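Local coordinates for conserved hypothetical protein (PDB 2HQY), which is of unknown function but binds coenzyme A and, judging by its family, is probably an acyltransferase-like relative of the phosphatidylglycerol lysyltransferases, at residues I2-I7 / V53-A58; E116-A121 / V285-K290; Y196-F201 / F220-P225; N214-A219 / T240-A245. All coordinates share one frame; numbering follows the deposited sequence.

Interactions 1 and 3 lie toward the second subunit, whereas interactions 3 and 4 stand near the coenzyme A pocket. Interactions 1 and 4 lie on opposite sides of the chain's centre, their centres about 40 Å apart. Interactions 3 and 4 use successive parts of strand 216-227 and have centres about 20 Å apart; the side chain of A245 is about 9 Å and that of F220 about 10 Å from the bound cofactor. Interaction 2 encloses both in sequence, and its Y120 side chain comes within about 9 Å of coenzyme A. Between subunits, D6 of interaction 1 meets Y196 of interaction 3 from the other copy.

Interaction 1 (I2-I7 / V53-A58); sequences IPFKDI and VFKFWA
F4 and K55 carry this contact through a CH-pi interaction. The lysine's CD lies over one face of the ring, 3.8 Å from the F4 centroid and 17° off the ring normal. With CG anti to the backbone N (chi1 174°) and an extended chain beyond it, K55 crosses the phenylalanine at about a right angle, and its CB approaches F4 CE1 at 3.7 Å. On the opposite face sits I2 CG2, 3.4 Å above the ring plane toward the rim, so the ring is sandwiched between its own N-terminal segment and the strand. An inverse gamma turn centred on P3, closed by a weak F4 N to I2 O bond, folds the chain between the two.

Apolar packing continues the contact at the two residues before K55. V53 CG2 touches F4 CE1 at 4.0 Å, while V53 O lies near the ring plane at the edge. I7 CD1 reaches F54 CE1 at 4.2 Å.

Charge enters at the far end of K55. Having run over the ring with its methylenes, the lysine forms salt bridges through NZ with E87 and D83 of helix 73-87.

No hydrogen bond joins the two segments, because strand 44-48 lies between them and pairs antiparallel with both 5-6 and 51-58. The F4 side chain therefore reaches across the intervening strand to K55, touching Q44 on the way and D83 of helix 73-87. D6 is held at the subunit interface by R38, L9 and Y196 of the second subunit. Helix 31-36 covers I7 and F54.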
# COMPACT_ATOMS: atom_id res chain seq x y z
N ILE A 2 9.71 4.10 -19.27
CA ILE A 2 8.79 3.00 -18.97
C ILE A 2 7.62 3.59 -18.18
O ILE A 2 7.82 4.15 -17.10
CB ILE A 2 9.44 1.81 -18.23
CG1 ILE A 2 10.63 1.26 -19.02
CG2 ILE A 2 8.39 0.71 -18.01
CD1 ILE A 2 11.42 0.18 -18.29
N PRO A 3 6.41 3.48 -18.75
CA PRO A 3 5.24 4.07 -18.11
C PRO A 3 4.76 3.12 -16.99
O PRO A 3 3.69 2.52 -17.12
CB PRO A 3 4.23 4.11 -19.24
CG PRO A 3 4.53 2.84 -20.02
CD PRO A 3 6.05 2.76 -19.99
N PHE A 4 5.56 2.97 -15.94
CA PHE A 4 5.16 2.11 -14.82
C PHE A 4 3.90 2.67 -14.18
O PHE A 4 3.77 3.89 -13.97
CB PHE A 4 6.27 1.96 -13.77
CG PHE A 4 7.29 0.93 -14.12
CD1 PHE A 4 6.96 -0.43 -14.12
CD2 PHE A 4 8.59 1.30 -14.48
CE1 PHE A 4 7.90 -1.40 -14.46
CE2 PHE A 4 9.55 0.34 -14.81
CZ PHE A 4 9.21 -1.01 -14.80
N LYS A 5 2.99 1.76 -13.83
CA LYS A 5 1.81 2.15 -13.10
C LYS A 5 1.57 1.25 -11.91
O LYS A 5 1.91 0.06 -11.95
CB LYS A 5 0.59 2.17 -14.00
CG LYS A 5 0.44 1.03 -14.95
CD LYS A 5 -0.07 1.58 -16.29
N ASP A 6 0.97 1.82 -10.88
CA ASP A 6 0.61 1.03 -9.69
C ASP A 6 -0.34 -0.09 -10.08
O ASP A 6 -1.31 0.11 -10.80
CB ASP A 6 -0.07 1.91 -8.64
CG ASP A 6 0.77 3.07 -8.21
OD1 ASP A 6 2.01 3.04 -8.41
OD2 ASP A 6 0.17 4.04 -7.70
N ILE A 7 -0.08 -1.29 -9.56
CA ILE A 7 -0.99 -2.40 -9.83
C ILE A 7 -2.32 -2.18 -9.08
O ILE A 7 -2.34 -1.68 -7.96
CB ILE A 7 -0.35 -3.75 -9.44
CG1 ILE A 7 -1.17 -4.88 -10.09
CG2 ILE A 7 -0.17 -3.84 -7.90
CD1 ILE A 7 -0.64 -6.30 -9.93
N VAL A 53 6.27 -6.53 -17.17
CA VAL A 53 7.36 -6.31 -16.19
C VAL A 53 6.86 -5.67 -14.89
O VAL A 53 5.95 -4.87 -14.92
CB VAL A 53 8.48 -5.46 -16.84
CG1 VAL A 53 9.13 -6.26 -18.00
CG2 VAL A 53 7.92 -4.15 -17.40
N PHE A 54 7.44 -6.06 -13.75
CA PHE A 54 7.00 -5.56 -12.43
C PHE A 54 8.21 -4.89 -11.77
O PHE A 54 9.35 -5.28 -12.04
CB PHE A 54 6.48 -6.67 -11.54
CG PHE A 54 5.20 -7.30 -12.02
CD1 PHE A 54 3.97 -6.70 -11.74
CD2 PHE A 54 5.22 -8.46 -12.79
CE1 PHE A 54 2.75 -7.28 -12.19
CE2 PHE A 54 4.01 -9.05 -13.26
CZ PHE A 54 2.78 -8.45 -12.96
N LYS A 55 7.92 -3.86 -10.97
CA LYS A 55 8.94 -3.07 -10.25
C LYS A 55 8.44 -2.96 -8.80
O LYS A 55 7.25 -2.63 -8.58
CB LYS A 55 9.07 -1.70 -10.91
CG LYS A 55 9.97 -0.67 -10.23
CD LYS A 55 9.98 0.59 -11.10
CE LYS A 55 10.98 1.67 -10.62
NZ LYS A 55 10.93 2.87 -11.55
N PHE A 56 9.33 -3.31 -7.86
CA PHE A 56 9.05 -3.41 -6.41
C PHE A 56 10.11 -2.66 -5.62
O PHE A 56 11.29 -2.67 -6.00
CB PHE A 56 9.20 -4.86 -5.85
CG PHE A 56 8.43 -5.88 -6.57
CD1 PHE A 56 7.12 -6.21 -6.16
CD2 PHE A 56 9.02 -6.58 -7.61
CE1 PHE A 56 6.37 -7.21 -6.84
CE2 PHE A 56 8.29 -7.58 -8.29
CZ PHE A 56 6.98 -7.89 -7.93
N TRP A 57 9.71 -2.10 -4.49
CA TRP A 57 10.66 -1.58 -3.52
C TRP A 57 10.55 -2.46 -2.28
O TRP A 57 9.53 -2.43 -1.58
CB TRP A 57 10.34 -0.13 -3.17
CG TRP A 57 10.62 0.81 -4.32
CD1 TRP A 57 9.73 1.20 -5.28
CD2 TRP A 57 11.87 1.44 -4.64
NE1 TRP A 57 10.34 2.07 -6.17
CE2 TRP A 57 11.66 2.21 -5.81
CE3 TRP A 57 13.15 1.42 -4.06
CZ2 TRP A 57 12.67 2.98 -6.40
CZ3 TRP A 57 14.16 2.19 -4.64
CH2 TRP A 57 13.91 2.96 -5.81
N ALA A 58 11.57 -3.30 -2.08
CA ALA A 58 11.67 -4.16 -0.91
C ALA A 58 12.56 -3.42 0.06
O ALA A 58 13.81 -3.55 0.01
CB ALA A 58 12.28 -5.50 -1.29

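Interaction 2 (E116-A121 / V285-K290); sequences EDRAYA and VTILEK
A121 and I287 meet methyl to methyl, A121 CB lying 3.6 Å from I287 CG2. Beside them A121 CA comes to 3.2 Å from L288 O, a CA-H...O contact that brings the two backbones close. The same I287 CG2 supports R118: it sits 3.9 Å above the guanidinium plane, over its centre, and the two side chains cross at about a right angle. Next to this apolar patch the extended K290 chain runs past a backbone oxygen, K290 CD being 3.3 Å from Y120 O.

A water completes the first shell. It donates to E116 OE2 at 2.7 Å and to D117 O, and accepts from K290 N at 3.0 Å, tying both segments together. Its bond to E116 may ease the proximity of two like charges, since E116 OE2 and E289 OE2 stand 4.5 Å apart.

Further out, residues beyond the two segments hold the long side chains. R118 NH1 pairs with D269, while its NH2 bonds to Y123 OH, fixing the plane laid over I287. K290 NZ reaches D122 and E268. The turn itself is set by D117, whose OD1 accepts from A119 N from above the carboxylate plane.

Altogether this is a short 3-10 turn, opened by an Asx turn, that links strands 112-116 and 122-126. Both strands pair antiparallel with strand 286-295, at whose start V285 and T286 both face I124 in a classic beta bulge, so the linker is packed against the partner its two flanking strands share.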
# COMPACT_ATOMS: atom_id res chain seq x y z
N GLU A 116 20.71 -17.17 -4.11
CA GLU A 116 19.49 -17.92 -3.86
C GLU A 116 19.31 -18.02 -2.34
O GLU A 116 20.29 -18.07 -1.60
CB GLU A 116 19.62 -19.29 -4.53
CG GLU A 116 18.38 -20.16 -4.56
CD GLU A 116 18.34 -21.14 -3.41
OE1 GLU A 116 19.41 -21.36 -2.78
OE2 GLU A 116 17.24 -21.70 -3.14
N ASP A 117 18.07 -18.02 -1.90
CA ASP A 117 17.76 -18.20 -0.49
C ASP A 117 16.64 -19.23 -0.42
O ASP A 117 15.51 -18.97 -0.83
CB ASP A 117 17.37 -16.87 0.17
CG ASP A 117 17.19 -16.98 1.69
OD1 ASP A 117 17.01 -18.11 2.20
OD2 ASP A 117 17.23 -15.93 2.38
N ARG A 118 16.98 -20.41 0.09
CA ARG A 118 16.06 -21.53 0.20
C ARG A 118 14.75 -21.17 0.95
O ARG A 118 13.70 -21.78 0.71
CB ARG A 118 16.82 -22.68 0.87
CG ARG A 118 16.00 -23.89 1.22
CD ARG A 118 15.38 -24.56 -0.01
NE ARG A 118 14.61 -25.74 0.40
CZ ARG A 118 13.43 -25.69 1.00
NH1 ARG A 118 12.83 -24.51 1.23
NH2 ARG A 118 12.81 -26.83 1.35
N ALA A 119 14.82 -20.17 1.82
CA ALA A 119 13.66 -19.67 2.56
C ALA A 119 12.54 -19.22 1.63
O ALA A 119 11.39 -19.24 2.02
CB ALA A 119 14.06 -18.52 3.44
N TYR A 120 12.91 -18.82 0.41
CA TYR A 120 11.95 -18.30 -0.56
C TYR A 120 11.53 -19.23 -1.68
O TYR A 120 10.77 -18.83 -2.57
CB TYR A 120 12.47 -16.97 -1.12
CG TYR A 120 12.72 -16.00 0.00
CD1 TYR A 120 11.68 -15.54 0.80
CD2 TYR A 120 14.01 -15.59 0.31
CE1 TYR A 120 11.91 -14.67 1.86
CE2 TYR A 120 14.25 -14.73 1.34
CZ TYR A 120 13.20 -14.28 2.11
OH TYR A 120 13.47 -13.41 3.16
N ALA A 121 11.98 -20.47 -1.63
CA ALA A 121 11.58 -21.48 -2.62
C ALA A 121 10.10 -21.80 -2.44
O ALA A 121 9.62 -21.79 -1.30
CB ALA A 121 12.43 -22.75 -2.48
N VAL A 285 6.41 -32.37 -5.44
CA VAL A 285 7.10 -32.88 -6.63
C VAL A 285 8.27 -31.97 -6.99
O VAL A 285 9.24 -32.41 -7.60
CB VAL A 285 6.15 -33.06 -7.86
CG1 VAL A 285 5.27 -34.27 -7.68
CG2 VAL A 285 5.31 -31.82 -8.09
N THR A 286 8.18 -30.70 -6.60
CA THR A 286 9.18 -29.71 -6.97
C THR A 286 9.35 -28.72 -5.85
O THR A 286 8.36 -28.28 -5.25
CB THR A 286 8.75 -28.91 -8.22
OG1 THR A 286 8.70 -29.79 -9.35
CG2 THR A 286 9.73 -27.77 -8.53
N ILE A 287 10.60 -28.39 -5.54
CA ILE A 287 10.88 -27.24 -4.70
C ILE A 287 11.47 -26.19 -5.64
O ILE A 287 12.58 -26.36 -6.17
CB ILE A 287 11.77 -27.61 -3.51
CG1 ILE A 287 10.97 -28.52 -2.56
CG2 ILE A 287 12.23 -26.34 -2.77
CD1 ILE A 287 11.82 -29.21 -1.57
N LEU A 288 10.68 -25.16 -5.91
CA LEU A 288 10.97 -24.21 -6.97
C LEU A 288 11.87 -23.11 -6.41
O LEU A 288 11.41 -22.21 -5.74
CB LEU A 288 9.66 -23.62 -7.51
CG LEU A 288 9.74 -22.68 -8.73
CD1 LEU A 288 10.18 -23.41 -10.02
CD2 LEU A 288 8.41 -21.96 -8.92
N GLU A 289 13.17 -23.21 -6.67
CA GLU A 289 14.12 -22.19 -6.19
C GLU A 289 13.95 -20.88 -6.93
O GLU A 289 13.54 -20.87 -8.09
CB GLU A 289 15.56 -22.70 -6.35
CG GLU A 289 15.71 -24.11 -5.86
CD GLU A 289 16.95 -24.79 -6.42
OE1 GLU A 289 17.27 -24.62 -7.63
OE2 GLU A 289 17.61 -25.49 -5.62
N LYS A 290 14.25 -19.78 -6.26
CA LYS A 290 14.11 -18.47 -6.86
C LYS A 290 15.41 -17.72 -6.70
O LYS A 290 15.90 -17.55 -5.57
CB LYS A 290 12.99 -17.69 -6.20
CG LYS A 290 11.65 -18.39 -6.26
CD LYS A 290 10.58 -17.56 -5.59
CE LYS A 290 9.30 -18.36 -5.50
NZ LYS A 290 8.28 -17.64 -4.67
O HOH W 1 14.97 -20.19 -3.39

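Interaction 3 (Y196-F201 / F220-P225); sequences YALHNF and FTFGMP
The C-terminal end of helix 185-199 lies over strand 216-227, with the CA atoms of L198 and F222 9.1 Å apart and no hydrogen bond between them. Side chains fill that interval, and F222 is at the middle of them. Its CG sits between the backbone N and the carbonyl carbon (chi1 62°), the crowded position, from which the ring meets three residues of the other segment. F201 turns an edge toward the F222 face in an offset edge-to-face pair, centroids 5.7 Å apart and planes at 88°; its CE1 also touches F222 CB at 3.6 Å. A197 CB presses on F222 CZ at 3.5 Å, and L198 CD2 reaches F222 CE2 at 3.7 Å. The other methyl of L198, CD1, approaches F220 CE1 more loosely at 4.4 Å.

Where the helix ends, N200 grips Y196 O twice, its backbone N and ND2 arriving from opposite faces of the carbonyl plane. ND2 also lies over the centre of the Y196 ring, and N200 OD1 bonds to Q44 of the second subunit.

This is helix-on-strand packing, consistent with the GNAT-like fold of the acetyltransferase clan in which the family is placed. The F220 side chain is about 7 Å from that of W175, a residue that binds coenzyme A.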
# COMPACT_ATOMS: atom_id res chain seq x y z
N TYR A 196 -6.71 -7.46 2.69
CA TYR A 196 -6.97 -6.87 1.35
C TYR A 196 -7.62 -7.93 0.45
O TYR A 196 -8.59 -7.64 -0.25
CB TYR A 196 -5.67 -6.37 0.73
CG TYR A 196 -5.83 -5.83 -0.67
CD1 TYR A 196 -5.93 -4.46 -0.92
CD2 TYR A 196 -5.87 -6.71 -1.75
CE1 TYR A 196 -6.06 -3.99 -2.23
CE2 TYR A 196 -6.01 -6.26 -3.06
CZ TYR A 196 -6.08 -4.91 -3.30
OH TYR A 196 -6.23 -4.46 -4.60
N ALA A 197 -7.07 -9.14 0.45
CA ALA A 197 -7.62 -10.22 -0.38
C ALA A 197 -9.07 -10.54 -0.05
O ALA A 197 -9.90 -10.71 -0.97
CB ALA A 197 -6.78 -11.48 -0.23
N LEU A 198 -9.37 -10.65 1.24
CA LEU A 198 -10.77 -10.92 1.67
C LEU A 198 -11.71 -9.77 1.31
O LEU A 198 -12.83 -9.99 0.79
CB LEU A 198 -10.82 -11.22 3.19
CG LEU A 198 -10.26 -12.63 3.58
CD1 LEU A 198 -10.27 -12.78 5.11
CD2 LEU A 198 -11.03 -13.82 2.93
N HIS A 199 -11.28 -8.53 1.57
CA HIS A 199 -12.11 -7.38 1.22
C HIS A 199 -12.37 -7.26 -0.30
O HIS A 199 -13.39 -6.71 -0.73
CB HIS A 199 -11.40 -6.09 1.62
CG HIS A 199 -11.35 -5.79 3.10
ND1 HIS A 199 -10.45 -4.93 3.70
CD2 HIS A 199 -12.06 -6.35 4.10
CE1 HIS A 199 -10.64 -4.94 5.01
NE2 HIS A 199 -11.61 -5.79 5.28
N ASN A 200 -11.43 -7.72 -1.11
CA ASN A 200 -11.54 -7.62 -2.57
C ASN A 200 -11.64 -8.99 -3.26
O ASN A 200 -11.23 -9.16 -4.40
CB ASN A 200 -10.34 -6.83 -3.07
CG ASN A 200 -10.34 -5.41 -2.51
OD1 ASN A 200 -11.19 -4.58 -2.91
ND2 ASN A 200 -9.44 -5.13 -1.58
N PHE A 201 -12.23 -9.94 -2.57
CA PHE A 201 -12.15 -11.35 -2.94
C PHE A 201 -12.62 -11.64 -4.37
O PHE A 201 -11.92 -12.29 -5.15
CB PHE A 201 -13.02 -12.16 -1.95
CG PHE A 201 -12.67 -13.61 -1.88
CD1 PHE A 201 -11.57 -14.05 -1.12
CD2 PHE A 201 -13.47 -14.57 -2.53
CE1 PHE A 201 -11.25 -15.42 -0.98
CE2 PHE A 201 -13.16 -15.96 -2.42
CZ PHE A 201 -12.05 -16.39 -1.65
N PHE A 220 -10.01 -21.53 7.37
CA PHE A 220 -10.34 -21.10 6.00
C PHE A 220 -9.08 -21.09 5.15
O PHE A 220 -7.94 -21.11 5.68
CB PHE A 220 -11.06 -19.74 5.99
CG PHE A 220 -10.16 -18.57 6.31
CD1 PHE A 220 -9.49 -17.89 5.29
CD2 PHE A 220 -10.00 -18.16 7.65
CE1 PHE A 220 -8.62 -16.82 5.58
CE2 PHE A 220 -9.15 -17.07 7.94
CZ PHE A 220 -8.46 -16.41 6.89
N THR A 221 -9.27 -21.06 3.84
CA THR A 221 -8.16 -21.10 2.88
C THR A 221 -8.63 -20.45 1.62
O THR A 221 -9.84 -20.49 1.34
CB THR A 221 -7.68 -22.58 2.63
OG1 THR A 221 -6.49 -22.59 1.84
CG2 THR A 221 -8.76 -23.43 1.96
N PHE A 222 -7.71 -19.83 0.87
CA PHE A 222 -8.07 -19.30 -0.44
C PHE A 222 -6.85 -19.25 -1.35
O PHE A 222 -5.68 -19.37 -0.89
CB PHE A 222 -8.79 -17.94 -0.34
CG PHE A 222 -7.98 -16.82 0.28
CD1 PHE A 222 -6.92 -16.23 -0.43
CD2 PHE A 222 -8.38 -16.27 1.50
CE1 PHE A 222 -6.22 -15.13 0.12
CE2 PHE A 222 -7.69 -15.19 2.06
CZ PHE A 222 -6.62 -14.61 1.36
N GLY A 223 -7.13 -19.12 -2.65
CA GLY A 223 -6.10 -19.04 -3.66
C GLY A 223 -6.71 -18.81 -5.01
O GLY A 223 -7.92 -18.58 -5.13
N MET A 224 -5.86 -18.82 -6.03
CA MET A 224 -6.35 -18.71 -7.40
C MET A 224 -5.29 -19.21 -8.36
O MET A 224 -4.16 -19.49 -7.95
CB MET A 224 -6.76 -17.24 -7.73
CG MET A 224 -5.59 -16.15 -7.78
SD MET A 224 -6.19 -14.47 -8.15
CE MET A 224 -6.67 -14.65 -9.89
N PRO A 225 -5.63 -19.32 -9.65
CA PRO A 225 -4.62 -19.78 -10.62
C PRO A 225 -3.39 -18.85 -10.69
O PRO A 225 -3.51 -17.62 -10.52
CB PRO A 225 -5.39 -19.75 -11.96
CG PRO A 225 -6.82 -19.96 -11.53
CD PRO A 225 -6.92 -19.08 -10.30

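Interaction 4 (N214-A219 / T240-A245); sequences NGKIVA and TSIDGA
V218 and A245 bring peptide groups, not rings, to this contact: A245 CB lies 4.3 Å from V218 O, and A219 CB lies 4.4 Å from A245 O. The remaining contacts are aliphatic apart from the amine of K216. The setting is consistent with a GNAT-like fold, in which the loop after a central strand leads into a helix beside coenzyme A; here strand 230-238 is followed by segment 240-245 and helix 245-256. In keeping with that assignment, A238 and Y246, one at the strand's end and one in the helix, both line the cofactor pocket.

A type II turn from I242 to A245 makes the entry to the helix. G244 is its N-cap, with a positive phi of 95°. The turn delivers A245 CB to the strand, 4.4 Å from A219 CB, and both alanines also touch A238.

On strand 216-227, V218 and A219 both face L211 in a classic beta bulge, so that two consecutive residues turn their CB atoms toward the loop. V218 crosses I242 at about a right angle, V218 CG1 meeting I242 CG1 at 3.7 Å.

K216 extends the contact toward solvent. Its amine has a weak, long ion pair with D239, the residue just before segment 240-245. Bent at its last torsion (chi4 77°), the lysine meets the isoleucine tip to tip, K216 NZ 4.0 Å from I242 CD1.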
# COMPACT_ATOMS: atom_id res chain seq x y z
N ASN A 214 -18.92 -27.93 15.17
CA ASN A 214 -19.85 -27.56 16.23
C ASN A 214 -20.36 -26.12 16.13
O ASN A 214 -20.38 -25.41 17.12
CB ASN A 214 -19.20 -27.81 17.61
CG ASN A 214 -18.78 -29.27 17.81
OD1 ASN A 214 -19.43 -30.22 17.35
ND2 ASN A 214 -17.66 -29.46 18.51
N GLY A 215 -20.74 -25.69 14.92
CA GLY A 215 -21.39 -24.40 14.70
C GLY A 215 -20.50 -23.16 14.54
O GLY A 215 -21.02 -22.06 14.39
N LYS A 216 -19.18 -23.33 14.59
CA LYS A 216 -18.27 -22.19 14.40
C LYS A 216 -17.19 -22.47 13.37
O LYS A 216 -16.78 -23.62 13.17
CB LYS A 216 -17.64 -21.72 15.72
CG LYS A 216 -16.65 -22.71 16.37
CD LYS A 216 -15.74 -21.95 17.39
CE LYS A 216 -15.16 -22.89 18.49
NZ LYS A 216 -14.01 -23.75 18.03
N ILE A 217 -16.72 -21.40 12.75
CA ILE A 217 -15.61 -21.50 11.83
C ILE A 217 -14.35 -21.93 12.56
O ILE A 217 -14.01 -21.39 13.65
CB ILE A 217 -15.37 -20.19 11.05
CG1 ILE A 217 -14.22 -20.38 10.06
CG2 ILE A 217 -15.10 -19.00 12.01
CD1 ILE A 217 -14.00 -19.14 9.13
N VAL A 218 -13.66 -22.92 12.00
CA VAL A 218 -12.39 -23.37 12.58
C VAL A 218 -11.21 -23.34 11.60
O VAL A 218 -10.08 -23.59 11.99
CB VAL A 218 -12.49 -24.81 13.21
CG1 VAL A 218 -13.47 -24.83 14.38
CG2 VAL A 218 -12.78 -25.89 12.14
N ALA A 219 -11.46 -23.07 10.32
CA ALA A 219 -10.37 -22.92 9.34
C ALA A 219 -10.90 -22.23 8.10
O ALA A 219 -12.10 -22.31 7.83
CB ALA A 219 -9.79 -24.29 8.95
N THR A 240 -6.19 -23.40 16.39
CA THR A 240 -5.17 -24.40 16.74
C THR A 240 -5.66 -25.46 17.73
O THR A 240 -5.12 -26.58 17.79
CB THR A 240 -3.84 -23.72 17.19
OG1 THR A 240 -2.77 -24.67 17.17
CG2 THR A 240 -3.98 -23.04 18.56
N SER A 241 -6.70 -25.12 18.49
CA SER A 241 -7.28 -26.08 19.43
C SER A 241 -8.11 -27.17 18.76
O SER A 241 -8.66 -28.04 19.44
CB SER A 241 -8.10 -25.35 20.50
OG SER A 241 -9.16 -24.61 19.93
N ILE A 242 -8.23 -27.12 17.43
CA ILE A 242 -8.93 -28.15 16.66
C ILE A 242 -7.93 -29.03 15.90
O ILE A 242 -7.34 -28.60 14.90
CB ILE A 242 -9.98 -27.55 15.69
CG1 ILE A 242 -10.84 -26.48 16.38
CG2 ILE A 242 -10.84 -28.66 15.04
CD1 ILE A 242 -11.71 -26.99 17.52
N ASP A 243 -7.74 -30.25 16.39
CA ASP A 243 -6.82 -31.22 15.81
C ASP A 243 -7.31 -31.71 14.44
O ASP A 243 -8.42 -32.21 14.33
CB ASP A 243 -6.70 -32.41 16.78
CG ASP A 243 -5.46 -33.25 16.55
OD1 ASP A 243 -4.53 -33.18 17.39
OD2 ASP A 243 -5.40 -33.99 15.53
N GLY A 244 -6.48 -31.56 13.41
CA GLY A 244 -6.80 -32.09 12.07
C GLY A 244 -7.46 -31.08 11.14
O GLY A 244 -7.75 -31.38 9.97
N ALA A 245 -7.72 -29.89 11.65
CA ALA A 245 -8.38 -28.89 10.83
C ALA A 245 -7.52 -28.45 9.64
O ALA A 245 -8.06 -28.29 8.56
CB ALA A 245 -8.81 -27.68 11.66